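Local structure of shikimate dehydrogenase-like protein HI_0607 (Haemophilus influenzae, 1NPY) at residues L74-S80 against G95-N101. The protein catalyses the NADP(+)-dependent oxidation of shikimate to 3-dehydroshikimate in vitro, but so weakly that shikimate may not be its biological substrate. Residues are numbered along the deposited sequence.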
# COMPACT_ATOMS: atom_id res chain seq x y z
N LEU A 74 4.91 17.03 11.13
CA LEU A 74 4.70 15.91 12.05
C LEU A 74 5.80 15.89 13.09
O LEU A 74 6.90 16.43 12.91
CB LEU A 74 4.68 14.59 11.30
CG LEU A 74 3.73 14.65 10.09
CD1 LEU A 74 3.80 13.35 9.33
CD2 LEU A 74 2.33 14.95 10.56
N ASP A 75 5.49 15.24 14.20
CA ASP A 75 6.40 15.22 15.33
C ASP A 75 7.40 14.06 15.36
O ASP A 75 8.51 14.20 15.88
CB ASP A 75 5.60 15.29 16.63
CG ASP A 75 4.79 16.55 16.72
OD1 ASP A 75 5.41 17.64 16.71
OD2 ASP A 75 3.54 16.56 16.75
N GLU A 76 7.03 12.91 14.82
CA GLU A 76 7.89 11.73 14.90
C GLU A 76 7.60 10.78 13.75
O GLU A 76 6.48 10.31 13.61
CB GLU A 76 7.59 11.03 16.21
CG GLU A 76 8.50 9.87 16.56
CD GLU A 76 8.13 9.30 17.91
OE1 GLU A 76 7.17 8.52 17.98
OE2 GLU A 76 8.77 9.67 18.92
N ILE A 77 8.61 10.56 12.92
CA ILE A 77 8.46 9.71 11.74
C ILE A 77 8.97 8.33 12.14
O ILE A 77 10.15 8.14 12.45
CB ILE A 77 9.28 10.25 10.55
CG1 ILE A 77 9.04 11.74 10.30
CG2 ILE A 77 9.00 9.45 9.29
CD1 ILE A 77 7.69 12.09 9.79
N HIS A 78 8.04 7.38 12.18
CA HIS A 78 8.38 6.00 12.50
C HIS A 78 9.07 5.25 11.37
O HIS A 78 9.03 5.69 10.23
CB HIS A 78 7.11 5.31 13.02
CG HIS A 78 6.91 5.56 14.48
ND1 HIS A 78 7.04 4.58 15.43
CD2 HIS A 78 6.66 6.71 15.15
CE1 HIS A 78 6.87 5.10 16.63
NE2 HIS A 78 6.66 6.39 16.49
N PRO A 79 9.72 4.13 11.68
CA PRO A 79 10.57 3.45 10.70
C PRO A 79 9.89 3.04 9.40
O PRO A 79 10.57 3.10 8.37
CB PRO A 79 11.06 2.21 11.46
CG PRO A 79 11.01 2.63 12.90
CD PRO A 79 9.80 3.52 13.02
N SER A 80 8.61 2.68 9.46
CA SER A 80 7.91 2.38 8.21
C SER A 80 7.90 3.54 7.23
O SER A 80 8.04 3.35 6.02
CB SER A 80 6.47 1.93 8.49
OG SER A 80 5.70 2.82 9.26
N GLY A 95 -1.73 15.35 20.96
CA GLY A 95 -1.08 16.45 20.28
C GLY A 95 0.25 16.12 19.63
O GLY A 95 0.76 16.99 18.93
N PHE A 96 0.79 14.91 19.81
CA PHE A 96 2.08 14.50 19.30
C PHE A 96 1.77 13.61 18.10
O PHE A 96 1.16 12.56 18.27
CB PHE A 96 2.87 13.72 20.36
CG PHE A 96 4.30 13.47 20.03
CD1 PHE A 96 5.28 14.43 20.18
CD2 PHE A 96 4.67 12.22 19.58
CE1 PHE A 96 6.61 14.13 19.87
CE2 PHE A 96 5.97 11.92 19.30
CZ PHE A 96 6.95 12.88 19.45
N LEU A 97 2.06 14.10 16.90
CA LEU A 97 1.71 13.40 15.67
C LEU A 97 2.81 12.45 15.22
O LEU A 97 3.87 12.87 14.75
CB LEU A 97 1.42 14.39 14.54
CG LEU A 97 0.37 15.47 14.79
CD1 LEU A 97 0.01 16.32 13.59
CD2 LEU A 97 -0.90 14.84 15.34
N ARG A 98 2.47 11.16 15.25
CA ARG A 98 3.38 10.09 14.87
C ARG A 98 2.96 9.59 13.47
O ARG A 98 1.77 9.51 13.15
CB ARG A 98 3.34 8.93 15.86
CG ARG A 98 3.67 9.28 17.31
CD ARG A 98 3.85 8.04 18.19
NE ARG A 98 4.59 8.33 19.42
CZ ARG A 98 4.06 8.61 20.61
NH1 ARG A 98 2.75 8.67 20.76
NH2 ARG A 98 4.83 8.83 21.67
N ALA A 99 3.97 9.38 12.64
CA ALA A 99 3.79 9.11 11.21
C ALA A 99 4.26 7.69 10.90
O ALA A 99 5.36 7.33 11.30
CB ALA A 99 4.63 10.08 10.40
N TYR A 100 3.48 6.98 10.08
CA TYR A 100 3.74 5.61 9.65
C TYR A 100 3.47 5.47 8.15
O TYR A 100 2.89 6.33 7.50
CB TYR A 100 2.81 4.63 10.37
CG TYR A 100 2.89 4.70 11.87
CD1 TYR A 100 3.70 3.83 12.60
CD2 TYR A 100 2.17 5.65 12.58
CE1 TYR A 100 3.77 3.94 13.99
CE2 TYR A 100 2.21 5.74 13.96
CZ TYR A 100 3.01 4.88 14.66
OH TYR A 100 3.08 4.99 16.04
N ASN A 101 3.96 4.36 7.60
CA ASN A 101 3.56 4.00 6.25
C ASN A 101 3.04 2.57 6.24
O ASN A 101 3.82 1.62 6.20
CB ASN A 101 4.65 4.24 5.21
CG ASN A 101 4.09 4.14 3.82
OD1 ASN A 101 3.53 3.11 3.49
ND2 ASN A 101 4.14 5.22 3.05
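Side chains take over the strand pairing at both ends of this short parallel ladder. At its start, D75 OD2, also salt-bridged to R53 of helix 45-55, accepts the backbone N of L97 (2.9 Å); at its finish, S80 OG accepts that of N101 (2.9 Å). Between them the backbone follows the parallel pattern: E76 N to L97 O (3.2 Å), A99 N to E76 O (2.8 Å) and H78 N to A99 O (2.8 Å). L97 O has a second donor, D75 N (2.9 Å). On one face, E76 OE1 salt-bridges R98 NE (3.0 Å), whose NH1 pairs with D93, and accepts H78 NE2 (2.6 Å); the H78 ring lies obliquely against Y100. D75 CB makes a CH-pi contact over the F96 ring. On the other face, A99 CB meets L74 CD1 (3.5 Å) and I77 CD1 (3.7 Å). N101 N-caps helix 102-113, near the inferred substrate-binding D103, and its ND2 bonds S86 O. Within the chain, strand 76-77 is the edge of the mixed sheet; 96-100 continues it to antiparallel 89-93, and helix 45-55 packs on L74 and L97.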